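Peptidoglycan glycosyltransferase (Atopobium parvulum, PDB 4OVD) belongs to the penicillin-binding proteins and combines, in one chain, a dimerisation domain with a penicillin-binding domain. Local coordinates at residues I225-K230 and S547-D552; V478-Y483 and S541-F546; V511-G516 and M526-L531. All coordinates share one frame; numbering follows the deposited sequence.

Contact 1. Residues I225-K230 and S547-D552; sequences IELQKK and SQFAKD
L227 and F549 meet because both place CG trans to their own backbone N (chi1 -169° and 177°), which carries the side-chain ends into the gap between the two backbones although neither CB starts out straight toward the partner segment. Their helices, 225-242 and 542-556, lie almost antiparallel: the axes of the short segments run at 170° and approach to 10.6 Å. Two such helices, one from before the first strand and one after the last strand of a five-stranded antiparallel sheet, lie together on a single face of it, the arrangement characteristic of the fold that penicillin-binding proteins share with serine beta-lactamases.

The apolar part of the contact is formed by the branched tip of L227 against the far end of the phenyl ring. L227 CD1 is 3.8 Å from F549 CE1 and L227 CG 4.0 Å from F549 CZ; the leucine comes to the ring at a slant, neither over its face nor at its edge. The same rim of the ring points at the opposite backbone: L227 O lies in the ring plane, 3.9 Å from F549 CE1, where aromatic C-H groups carry their slight positive charge. A long flat residue suits this place, since it spans the gap and also touches A231 and Q234, one and two turns beyond L227 on helix 225-242. L227 in turn rests on Y261 and A262 of strand 260-266.

Toward solvent the pairing becomes polar. K230 and D552 cross at about a right angle, and the aliphatic part of the lysine does the touching, with K230 CD 3.8 Å from D552 CB. The carboxylate atom D552 OD2 accepts a hydrogen bond from Q234 NE2. K230 NZ remains 4.3 Å from D552 OD2, a separation that probably still gives some attraction but is too long for a salt bridge.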
ATOM      1  N   ILE A 225       5.424 -14.258   9.835  1.00 51.55           N
ATOM      2  CA  ILE A 225       6.784 -13.815  10.132  1.00 52.37           C
ATOM      3  C   ILE A 225       7.822 -14.277   9.161  1.00 48.99           C
ATOM      4  O   ILE A 225       8.761 -13.546   8.887  1.00 52.21           O
ATOM      5  CB  ILE A 225       7.176 -14.162  11.580  1.00 53.87           C
ATOM      6  CG1 ILE A 225       8.384 -13.324  12.043  1.00 52.99           C
ATOM      7  CG2 ILE A 225       7.318 -15.666  11.743  1.00 56.90           C
ATOM      8  CD1 ILE A 225       8.079 -11.858  12.126  1.00 54.01           C
ATOM      9  N   GLU A 226       7.673 -15.479   8.634  1.00 54.98           N
ATOM     10  CA  GLU A 226       8.643 -15.949   7.631  1.00 59.95           C
ATOM     11  C   GLU A 226       8.515 -15.142   6.312  1.00 54.57           C
ATOM     12  O   GLU A 226       9.493 -14.850   5.630  1.00 49.96           O
ATOM     13  CB  GLU A 226       8.464 -17.453   7.372  1.00 70.72           C
ATOM     14  CG  GLU A 226       9.782 -18.130   7.072  1.00 77.89           C
ATOM     15  CD  GLU A 226      10.755 -18.082   8.250  1.00 83.43           C
ATOM     16  OE1 GLU A 226      10.322 -18.111   9.434  1.00 84.95           O
ATOM     17  OE2 GLU A 226      11.978 -18.035   7.995  1.00100.87           O
ATOM     18  N   LEU A 227       7.296 -14.733   5.974  1.00 54.96           N
ATOM     19  CA  LEU A 227       7.085 -13.920   4.785  1.00 52.54           C
ATOM     20  C   LEU A 227       7.590 -12.501   5.034  1.00 48.65           C
ATOM     21  O   LEU A 227       8.032 -11.799   4.142  1.00 46.78           O
ATOM     22  CB  LEU A 227       5.613 -13.915   4.421  1.00 54.18           C
ATOM     23  CG  LEU A 227       5.407 -13.302   3.058  1.00 58.98           C
ATOM     24  CD1 LEU A 227       6.259 -14.060   2.039  1.00 65.01           C
ATOM     25  CD2 LEU A 227       3.920 -13.365   2.743  1.00 58.04           C
ATOM     26  N   GLN A 228       7.581 -12.098   6.274  1.00 48.78           N
ATOM     27  CA  GLN A 228       8.058 -10.776   6.621  1.00 43.52           C
ATOM     28  C   GLN A 228       9.540 -10.736   6.413  1.00 43.04           C
ATOM     29  O   GLN A 228      10.076  -9.776   5.914  1.00 45.78           O
ATOM     30  CB  GLN A 228       7.683 -10.453   8.075  1.00 43.11           C
ATOM     31  CG  GLN A 228       8.168  -9.118   8.542  1.00 43.34           C
ATOM     32  CD  GLN A 228       7.517  -7.993   7.815  1.00 44.38           C
ATOM     33  OE1 GLN A 228       6.379  -8.122   7.312  1.00 42.25           O
ATOM     34  NE2 GLN A 228       8.215  -6.859   7.755  1.00 50.74           N
ATOM     35  N   LYS A 229      10.215 -11.821   6.734  1.00 49.27           N
ATOM     36  CA  LYS A 229      11.667 -11.872   6.574  1.00 52.26           C
ATOM     37  C   LYS A 229      12.098 -11.783   5.122  1.00 49.77           C
ATOM     38  O   LYS A 229      13.093 -11.156   4.775  1.00 51.77           O
ATOM     39  CB  LYS A 229      12.152 -13.186   7.192  1.00 61.76           C
ATOM     40  CG  LYS A 229      13.640 -13.425   7.130  1.00 67.82           C
ATOM     41  CD  LYS A 229      13.920 -14.851   7.611  1.00 76.35           C
ATOM     42  CE  LYS A 229      15.400 -15.159   7.628  1.00 77.74           C
ATOM     43  NZ  LYS A 229      16.047 -14.252   8.620  1.00 82.68           N
ATOM     44  N   LYS A 230      11.394 -12.502   4.273  1.00 53.44           N
ATOM     45  CA  LYS A 230      11.632 -12.449   2.833  1.00 52.37           C
ATOM     46  C   LYS A 230      11.332 -11.063   2.309  1.00 46.60           C
ATOM     47  O   LYS A 230      12.069 -10.553   1.477  1.00 46.91           O
ATOM     48  CB  LYS A 230      10.726 -13.418   2.100  1.00 55.87           C
ATOM     49  CG  LYS A 230      10.987 -14.885   2.397  1.00 62.38           C
ATOM     50  CD  LYS A 230       9.995 -15.752   1.632  1.00 65.76           C
ATOM     51  CE  LYS A 230      10.176 -17.207   1.966  1.00 68.84           C
ATOM     52  NZ  LYS A 230      11.554 -17.563   1.570  1.00 68.64           N
ATOM     53  N   SER A 547       7.516 -10.343  -9.098  1.00 40.42           N
ATOM     54  CA  SER A 547       7.440 -11.728  -9.556  1.00 47.49           C
ATOM     55  C   SER A 547       8.061 -12.689  -8.572  1.00 44.16           C
ATOM     56  O   SER A 547       7.489 -13.732  -8.322  1.00 45.17           O
ATOM     57  CB  SER A 547       8.017 -11.980 -10.976  1.00 52.37           C
ATOM     58  OG  SER A 547       9.359 -11.552 -11.095  1.00 65.86           O
ATOM     59  N   GLN A 548       9.213 -12.333  -8.020  1.00 46.87           N
ATOM     60  CA  GLN A 548       9.885 -13.163  -7.039  1.00 49.59           C
ATOM     61  C   GLN A 548       9.211 -13.118  -5.659  1.00 51.79           C
ATOM     62  O   GLN A 548       8.938 -14.153  -5.053  1.00 51.44           O
ATOM     63  CB  GLN A 548      11.365 -12.783  -6.933  1.00 54.13           C
ATOM     64  CG  GLN A 548      12.115 -13.498  -5.795  1.00 66.43           C
ATOM     65  CD  GLN A 548      12.129 -15.049  -5.826  1.00 78.83           C
ATOM     66  OE1 GLN A 548      12.558 -15.690  -4.843  1.00 95.85           O
ATOM     67  NE2 GLN A 548      11.697 -15.648  -6.929  1.00 73.64           N
ATOM     68  N   PHE A 549       8.858 -11.940  -5.160  1.00 44.60           N
ATOM     69  CA  PHE A 549       8.272 -11.926  -3.878  1.00 41.97           C
ATOM     70  C   PHE A 549       6.807 -12.459  -3.843  1.00 43.16           C
ATOM     71  O   PHE A 549       6.380 -13.155  -2.911  1.00 45.70           O
ATOM     72  CB  PHE A 549       8.377 -10.527  -3.261  1.00 40.02           C
ATOM     73  CG  PHE A 549       7.727 -10.444  -1.954  1.00 41.11           C
ATOM     74  CD1 PHE A 549       8.331 -10.987  -0.843  1.00 45.20           C
ATOM     75  CD2 PHE A 549       6.492  -9.829  -1.821  1.00 46.73           C
ATOM     76  CE1 PHE A 549       7.715 -10.950   0.389  1.00 47.36           C
ATOM     77  CE2 PHE A 549       5.863  -9.801  -0.609  1.00 43.22           C
ATOM     78  CZ  PHE A 549       6.479 -10.352   0.506  1.00 49.23           C
ATOM     79  N   ALA A 550       6.034 -12.144  -4.838  1.00 38.80           N
ATOM     80  CA  ALA A 550       4.640 -12.601  -4.832  1.00 46.27           C
ATOM     81  C   ALA A 550       4.562 -14.133  -4.951  1.00 48.19           C
ATOM     82  O   ALA A 550       3.673 -14.746  -4.373  1.00 50.41           O
ATOM     83  CB  ALA A 550       3.848 -11.932  -5.921  1.00 40.35           C
ATOM     84  N   LYS A 551       5.535 -14.708  -5.645  1.00 47.17           N
ATOM     85  CA  LYS A 551       5.683 -16.165  -5.833  1.00 50.28           C
ATOM     86  C   LYS A 551       5.915 -16.761  -4.465  1.00 56.32           C
ATOM     87  O   LYS A 551       5.158 -17.648  -4.030  1.00 53.93           O
ATOM     88  CB  LYS A 551       6.869 -16.412  -6.781  1.00 51.00           C
ATOM     89  CG  LYS A 551       7.404 -17.813  -6.905  1.00 61.95           C
ATOM     90  CD  LYS A 551       6.338 -18.757  -7.368  1.00 67.87           C
ATOM     91  CE  LYS A 551       6.981 -20.114  -7.645  1.00 71.63           C
ATOM     92  NZ  LYS A 551       5.948 -21.142  -7.907  1.00 73.08           N
ATOM     93  N   ASP A 552       6.932 -16.237  -3.763  1.00 58.98           N
ATOM     94  CA  ASP A 552       7.223 -16.674  -2.391  1.00 58.55           C
ATOM     95  C   ASP A 552       6.040 -16.442  -1.487  1.00 55.70           C
ATOM     96  O   ASP A 552       5.806 -17.224  -0.609  1.00 52.71           O
ATOM     97  CB  ASP A 552       8.405 -15.921  -1.794  1.00 65.70           C
ATOM     98  CG  ASP A 552       9.698 -16.221  -2.507  1.00 66.80           C
ATOM     99  OD1 ASP A 552       9.692 -17.086  -3.407  1.00 66.44           O
ATOM    100  OD2 ASP A 552      10.704 -15.567  -2.184  1.00 64.79           O
TER

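Contact 2. Residues V478-Y483 and S541-F546; sequences VRAGIY and SAAVVF
R479 and V544 lie side by side and point the same way, the long arginine passing along one methyl group of the valine. R479 CB starts beside it, 3.9 Å from V544 CG2; the chain runs extended through CG and then bends at chi3 (68°), which lays the flat end over the same methyl. CD and NE both remain near V544 CG2. At the tip the methyl sits over the centre of one guanidinium face, with R479 CZ 3.4 Å from V544 CG2, while R479 NH1 is hydrogen-bonded to Q540 OE1. Arginine suits this exposed border: its flat face accepts an apolar neighbour while NH1, at the periphery of the guanidinium, can still bond, here to Q540.

Deeper in, small residues let the two backbones come close. A480 CB is 3.9 Å from A543 CB, and A480 CA makes a C-H...O contact of 3.4 Å with A543 O. The ring of F546 closes the inner end. A480 CB packs 3.8 Å from F546 CD1, A480 O comes to the ring edge near its plane, 3.6 Å from F546 CE1, and I482 CD1 touches F546 CE1 at 4.0 Å. The ring of F546 also meets that of F514 edge-to-face.

The loop between helix 458-474 and strand 487-495 is thus pressed, through its short 3-10 turn, against the start of the C-terminal helix that packs on the antiparallel sheet of the penicillin-binding fold.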
ATOM      1  N   VAL A 478       4.840  -7.247 -18.043  1.00 36.54           N
ATOM      2  CA  VAL A 478       5.189  -8.612 -18.409  1.00 37.29           C
ATOM      3  C   VAL A 478       6.202  -9.286 -17.491  1.00 41.44           C
ATOM      4  O   VAL A 478       6.006 -10.450 -17.147  1.00 37.98           O
ATOM      5  CB  VAL A 478       5.522  -8.683 -19.946  1.00 46.65           C
ATOM      6  CG1 VAL A 478       6.856  -7.992 -20.290  1.00 40.23           C
ATOM      7  CG2 VAL A 478       5.522 -10.089 -20.434  1.00 53.00           C
ATOM      8  N   ARG A 479       7.173  -8.553 -16.929  1.00 36.74           N
ATOM      9  CA  ARG A 479       8.112  -9.246 -16.018  1.00 40.21           C
ATOM     10  C   ARG A 479       7.511  -9.556 -14.657  1.00 41.06           C
ATOM     11  O   ARG A 479       8.160 -10.214 -13.836  1.00 40.25           O
ATOM     12  CB  ARG A 479       9.386  -8.426 -15.823  1.00 40.60           C
ATOM     13  CG  ARG A 479       9.999  -8.250 -17.210  1.00 42.58           C
ATOM     14  CD  ARG A 479      11.394  -7.783 -17.123  1.00 46.30           C
ATOM     15  NE  ARG A 479      12.224  -8.820 -16.551  1.00 46.40           N
ATOM     16  CZ  ARG A 479      13.508  -8.622 -16.265  1.00 51.41           C
ATOM     17  NH1 ARG A 479      14.076  -7.446 -16.523  1.00 44.66           N
ATOM     18  NH2 ARG A 479      14.204  -9.588 -15.699  1.00 52.46           N
ATOM     19  N   ALA A 480       6.331  -9.026 -14.370  1.00 34.01           N
ATOM     20  CA  ALA A 480       5.666  -9.359 -13.104  1.00 34.96           C
ATOM     21  C   ALA A 480       4.991 -10.710 -13.231  1.00 38.84           C
ATOM     22  O   ALA A 480       4.563 -11.290 -12.240  1.00 39.03           O
ATOM     23  CB  ALA A 480       4.661  -8.307 -12.718  1.00 35.42           C
ATOM     24  N   GLY A 481       4.880 -11.248 -14.440  1.00 41.86           N
ATOM     25  CA  GLY A 481       4.259 -12.569 -14.601  1.00 40.02           C
ATOM     26  C   GLY A 481       4.933 -13.668 -13.794  1.00 42.93           C
ATOM     27  O   GLY A 481       6.115 -13.625 -13.544  1.00 43.05           O
ATOM     28  N   ILE A 482       4.161 -14.652 -13.350  1.00 40.96           N
ATOM     29  CA  ILE A 482       4.699 -15.738 -12.550  1.00 43.46           C
ATOM     30  C   ILE A 482       4.151 -17.034 -13.145  1.00 47.91           C
ATOM     31  O   ILE A 482       2.916 -17.242 -13.204  1.00 50.27           O
ATOM     32  CB  ILE A 482       4.260 -15.698 -11.065  1.00 44.45           C
ATOM     33  CG1 ILE A 482       4.593 -14.334 -10.399  1.00 46.64           C
ATOM     34  CG2 ILE A 482       4.932 -16.844 -10.316  1.00 46.81           C
ATOM     35  CD1 ILE A 482       3.823 -14.115  -9.115  1.00 47.78           C
ATOM     36  N   TYR A 483       5.074 -17.889 -13.577  1.00 49.25           N
ATOM     37  CA  TYR A 483       4.739 -19.165 -14.189  1.00 53.09           C
ATOM     38  C   TYR A 483       3.739 -19.948 -13.335  1.00 50.90           C
ATOM     39  O   TYR A 483       3.993 -20.153 -12.159  1.00 47.31           O
ATOM     40  CB  TYR A 483       6.008 -19.994 -14.380  1.00 60.24           C
ATOM     41  CG  TYR A 483       5.682 -21.276 -15.105  1.00 67.96           C
ATOM     42  CD1 TYR A 483       5.226 -21.252 -16.429  1.00 71.80           C
ATOM     43  CD2 TYR A 483       5.782 -22.505 -14.456  1.00 77.80           C
ATOM     44  CE1 TYR A 483       4.899 -22.438 -17.090  1.00 85.39           C
ATOM     45  CE2 TYR A 483       5.471 -23.686 -15.107  1.00 83.07           C
ATOM     46  CZ  TYR A 483       5.030 -23.646 -16.416  1.00 85.52           C
ATOM     47  OH  TYR A 483       4.734 -24.835 -17.021  1.00101.56           O
ATOM     48  N   SER A 541      12.020  -3.142 -12.936  1.00 38.68           N
ATOM     49  CA  SER A 541      12.473  -3.165 -11.569  1.00 36.36           C
ATOM     50  C   SER A 541      11.418  -3.607 -10.613  1.00 39.89           C
ATOM     51  O   SER A 541      11.411  -4.731 -10.185  1.00 38.33           O
ATOM     52  CB  SER A 541      13.078  -1.815 -11.193  1.00 40.82           C
ATOM     53  OG  SER A 541      12.135  -0.795 -11.300  1.00 39.28           O
ATOM     54  N   ALA A 542      10.457  -2.754 -10.322  1.00 34.89           N
ATOM     55  CA  ALA A 542       9.492  -3.133  -9.379  1.00 32.14           C
ATOM     56  C   ALA A 542       8.716  -4.364  -9.818  1.00 31.26           C
ATOM     57  O   ALA A 542       8.317  -5.188  -8.975  1.00 35.37           O
ATOM     58  CB  ALA A 542       8.557  -1.968  -9.173  1.00 34.63           C
ATOM     59  N   ALA A 543       8.439  -4.481 -11.103  1.00 34.24           N
ATOM     60  CA  ALA A 543       7.705  -5.640 -11.612  1.00 34.40           C
ATOM     61  C   ALA A 543       8.531  -6.906 -11.413  1.00 39.35           C
ATOM     62  O   ALA A 543       7.986  -7.958 -11.133  1.00 39.08           O
ATOM     63  CB  ALA A 543       7.377  -5.465 -13.083  1.00 32.43           C
ATOM     64  N   VAL A 544       9.845  -6.803 -11.549  1.00 39.86           N
ATOM     65  CA  VAL A 544      10.749  -7.966 -11.376  1.00 39.70           C
ATOM     66  C   VAL A 544      10.769  -8.428  -9.930  1.00 47.75           C
ATOM     67  O   VAL A 544      10.677  -9.632  -9.637  1.00 40.14           O
ATOM     68  CB  VAL A 544      12.175  -7.643 -11.855  1.00 42.22           C
ATOM     69  CG1 VAL A 544      13.154  -8.756 -11.507  1.00 46.42           C
ATOM     70  CG2 VAL A 544      12.197  -7.405 -13.346  1.00 42.93           C
ATOM     71  N   VAL A 545      10.824  -7.465  -9.006  1.00 38.91           N
ATOM     72  CA  VAL A 545      10.801  -7.772  -7.604  1.00 37.23           C
ATOM     73  C   VAL A 545       9.476  -8.430  -7.257  1.00 36.54           C
ATOM     74  O   VAL A 545       9.438  -9.399  -6.517  1.00 41.62           O
ATOM     75  CB  VAL A 545      10.991  -6.488  -6.748  1.00 40.92           C
ATOM     76  CG1 VAL A 545      10.832  -6.792  -5.280  1.00 41.44           C
ATOM     77  CG2 VAL A 545      12.338  -5.842  -7.023  1.00 43.14           C
ATOM     78  N   PHE A 546       8.388  -7.925  -7.788  1.00 38.07           N
ATOM     79  CA  PHE A 546       7.068  -8.530  -7.514  1.00 42.27           C
ATOM     80  C   PHE A 546       7.013 -10.014  -7.911  1.00 38.31           C
ATOM     81  O   PHE A 546       6.466 -10.853  -7.159  1.00 39.41           O
ATOM     82  CB  PHE A 546       5.968  -7.775  -8.263  1.00 38.01           C
ATOM     83  CG  PHE A 546       4.617  -8.479  -8.273  1.00 40.27           C
ATOM     84  CD1 PHE A 546       4.396  -9.556  -9.100  1.00 35.78           C
ATOM     85  CD2 PHE A 546       3.549  -8.015  -7.490  1.00 39.20           C
ATOM     86  CE1 PHE A 546       3.164 -10.185  -9.135  1.00 40.95           C
ATOM     87  CE2 PHE A 546       2.303  -8.622  -7.537  1.00 40.08           C
ATOM     88  CZ  PHE A 546       2.099  -9.703  -8.370  1.00 42.77           C
TER

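Contact 3. Residues V511-G516 and M526-L531; sequences VASFCG and MVYVGL
F514 and V529 form the central hydrogen-bonded pair of an antiparallel beta hairpin: F514 N donates to V529 O at 2.8 Å, and V529 N returns a bond to F514 O at 2.9 Å. The pairs A512 with L531 and G516 with V527 are doubly bonded in the same way, six backbone bonds in all. At the non-hydrogen-bonded positions CA-H...O contacts fill in, as between S513 CA and V529 O at 3.1 Å.

Among side chains, the polar link is S513 OG to Y528 OH, 2.9 Å, with either hydroxyl able to donate. Y528 CG is trans to its backbone N (chi1 171°), and the ring reaches along the strands over G530, whose lack of a side chain suits the passing hydroxyl. Apolar contact comes from C515 CB, at the ring edge 4.2 Å from Y528 CD2.

Strands 487-495 and 248-253 flank the hairpin in the sheet. C515, Y528 and M526, a selenomethionine, pack under helix 418-429; on the other face V527 and V529 meet helix 542-556, and L531 meets helix 225-242.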
ATOM      1  N   VAL A 511       9.649   7.306  -8.729  1.00 35.38           N
ATOM      2  CA  VAL A 511       9.285   6.197  -7.884  1.00 32.96           C
ATOM      3  C   VAL A 511       8.796   5.138  -8.842  1.00 34.18           C
ATOM      4  O   VAL A 511       7.952   5.410  -9.716  1.00 35.21           O
ATOM      5  CB  VAL A 511       8.151   6.621  -6.943  1.00 36.10           C
ATOM      6  CG1 VAL A 511       7.637   5.421  -6.143  1.00 37.44           C
ATOM      7  CG2 VAL A 511       8.631   7.714  -6.007  1.00 39.42           C
ATOM      8  N   ALA A 512       9.367   3.961  -8.752  1.00 34.54           N
ATOM      9  CA  ALA A 512       8.950   2.871  -9.634  1.00 34.08           C
ATOM     10  C   ALA A 512       8.136   1.942  -8.788  1.00 33.14           C
ATOM     11  O   ALA A 512       8.674   1.356  -7.852  1.00 34.95           O
ATOM     12  CB  ALA A 512      10.158   2.126 -10.192  1.00 35.23           C
ATOM     13  N   SER A 513       6.918   1.670  -9.235  1.00 32.73           N
ATOM     14  CA  SER A 513       5.960   0.856  -8.481  1.00 31.69           C
ATOM     15  C   SER A 513       5.310  -0.201  -9.303  1.00 32.43           C
ATOM     16  O   SER A 513       5.224  -0.075 -10.515  1.00 32.57           O
ATOM     17  CB  SER A 513       4.795   1.745  -8.093  1.00 32.04           C
ATOM     18  OG  SER A 513       5.285   2.733  -7.213  1.00 39.62           O
ATOM     19  N   PHE A 514       4.938  -1.276  -8.647  1.00 31.39           N
ATOM     20  CA  PHE A 514       4.151  -2.258  -9.269  1.00 31.08           C
ATOM     21  C   PHE A 514       3.128  -2.755  -8.221  1.00 37.32           C
ATOM     22  O   PHE A 514       3.527  -3.072  -7.108  1.00 38.03           O
ATOM     23  CB  PHE A 514       4.941  -3.460  -9.780  1.00 32.51           C
ATOM     24  CG  PHE A 514       4.066  -4.437 -10.493  1.00 28.19           C
ATOM     25  CD1 PHE A 514       3.709  -4.203 -11.773  1.00 31.41           C
ATOM     26  CD2 PHE A 514       3.546  -5.535  -9.856  1.00 33.63           C
ATOM     27  CE1 PHE A 514       2.873  -5.124 -12.444  1.00 33.66           C
ATOM     28  CE2 PHE A 514       2.722  -6.479 -10.507  1.00 33.14           C
ATOM     29  CZ  PHE A 514       2.409  -6.252 -11.794  1.00 31.65           C
ATOM     30  N   CYS A 515       1.857  -2.864  -8.603  1.00 33.47           N
ATOM     31  CA  CYS A 515       0.855  -3.403  -7.704  1.00 33.15           C
ATOM     32  C   CYS A 515       0.169  -4.525  -8.480  1.00 37.63           C
ATOM     33  O   CYS A 515      -0.338  -4.273  -9.586  1.00 37.93           O
ATOM     34  CB  CYS A 515      -0.178  -2.368  -7.275  1.00 36.66           C
ATOM     35  SG  CYS A 515      -1.181  -3.024  -5.859  1.00 47.28           S
ATOM     36  N   GLY A 516       0.173  -5.739  -7.939  1.00 35.69           N
ATOM     37  CA  GLY A 516      -0.436  -6.902  -8.621  1.00 41.20           C
ATOM     38  C   GLY A 516      -1.256  -7.810  -7.734  1.00 37.19           C
ATOM     39  O   GLY A 516      -1.046  -7.874  -6.544  1.00 33.87           O
HETATM   40  N   MSE A 526      -2.448  -9.877  -2.930  1.00 36.98           N
HETATM   41  CA  MSE A 526      -2.080  -8.756  -3.720  1.00 34.56           C
HETATM   42  C   MSE A 526      -0.791  -8.267  -3.089  1.00 39.34           C
HETATM   43  O   MSE A 526      -0.626  -8.263  -1.865  1.00 39.42           O
HETATM   44  CB  MSE A 526      -3.199  -7.720  -3.623  1.00 38.42           C
HETATM   45  CG  MSE A 526      -3.136  -6.627  -4.662  1.00 50.10           C
HETATM   46 SE   MSE A 526      -4.640  -5.313  -4.430  0.74 48.76          SE
HETATM   47  CE  MSE A 526      -3.821  -4.617  -2.843  1.00 40.13           C
ATOM     48  N   VAL A 527       0.132  -7.839  -3.921  1.00 33.24           N
ATOM     49  CA  VAL A 527       1.408  -7.367  -3.469  1.00 34.07           C
ATOM     50  C   VAL A 527       1.746  -6.060  -4.157  1.00 36.01           C
ATOM     51  O   VAL A 527       1.412  -5.866  -5.379  1.00 33.30           O
ATOM     52  CB  VAL A 527       2.475  -8.358  -3.857  1.00 33.45           C
ATOM     53  CG1 VAL A 527       3.835  -7.745  -3.752  1.00 38.83           C
ATOM     54  CG2 VAL A 527       2.331  -9.653  -3.080  1.00 38.18           C
ATOM     55  N   TYR A 528       2.391  -5.190  -3.374  1.00 34.67           N
ATOM     56  CA  TYR A 528       2.870  -3.896  -3.828  1.00 30.77           C
ATOM     57  C   TYR A 528       4.350  -3.780  -3.610  1.00 31.50           C
ATOM     58  O   TYR A 528       4.849  -4.129  -2.563  1.00 36.69           O
ATOM     59  CB  TYR A 528       2.207  -2.695  -3.048  1.00 33.14           C
ATOM     60  CG  TYR A 528       2.894  -1.384  -3.398  1.00 29.49           C
ATOM     61  CD1 TYR A 528       3.961  -0.924  -2.677  1.00 34.17           C
ATOM     62  CD2 TYR A 528       2.457  -0.611  -4.444  1.00 33.87           C
ATOM     63  CE1 TYR A 528       4.573   0.291  -2.994  1.00 34.11           C
ATOM     64  CE2 TYR A 528       3.070   0.548  -4.786  1.00 30.56           C
ATOM     65  CZ  TYR A 528       4.124   1.005  -4.041  1.00 32.24           C
ATOM     66  OH  TYR A 528       4.742   2.190  -4.434  1.00 34.69           O
ATOM     67  N   VAL A 529       5.053  -3.267  -4.601  1.00 31.20           N
ATOM     68  CA  VAL A 529       6.469  -3.042  -4.563  1.00 32.13           C
ATOM     69  C   VAL A 529       6.729  -1.656  -5.103  1.00 33.90           C
ATOM     70  O   VAL A 529       6.249  -1.276  -6.184  1.00 31.69           O
ATOM     71  CB  VAL A 529       7.280  -3.975  -5.467  1.00 34.55           C
ATOM     72  CG1 VAL A 529       8.753  -3.598  -5.355  1.00 38.86           C
ATOM     73  CG2 VAL A 529       7.051  -5.456  -5.112  1.00 35.56           C
ATOM     74  N   GLY A 530       7.478  -0.870  -4.342  1.00 32.46           N
ATOM     75  CA  GLY A 530       7.845   0.484  -4.730  1.00 29.69           C
ATOM     76  C   GLY A 530       9.324   0.724  -4.468  1.00 31.61           C
ATOM     77  O   GLY A 530       9.816   0.313  -3.457  1.00 35.14           O
ATOM     78  N   LEU A 531       9.987   1.454  -5.349  1.00 33.23           N
ATOM     79  CA  LEU A 531      11.382   1.781  -5.266  1.00 36.96           C
ATOM     80  C   LEU A 531      11.436   3.262  -5.487  1.00 40.25           C
ATOM     81  O   LEU A 531      11.067   3.732  -6.576  1.00 36.81           O
ATOM     82  CB  LEU A 531      12.162   1.077  -6.350  1.00 34.03           C
ATOM     83  CG  LEU A 531      12.179  -0.443  -6.087  1.00 39.27           C
ATOM     84  CD1 LEU A 531      12.683  -1.262  -7.283  1.00 42.11           C
ATOM     85  CD2 LEU A 531      12.974  -0.781  -4.826  1.00 40.47           C
TER

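In the fold
From the N terminus, the chain opens contact 1 in helix 225-242; the contact closes a loop of more than 300 residues when helix 542-556 packs against it. Inside that loop, the turn at 478-483 opens contact 2, closed at 541-546 by the start of the same C-terminal helix. Contact 3 is nested innermost, a local hairpin made between the two halves of contact 2. Nothing crosses; each loop is nested within the next. Strand 525-532 leads on to helix 542-556, which serves contacts 1 and 2 and rests on the hairpin, through F549 and A550 against V527. Helix 225-242, the loop at 478-483 and the sheet are thereby tied together.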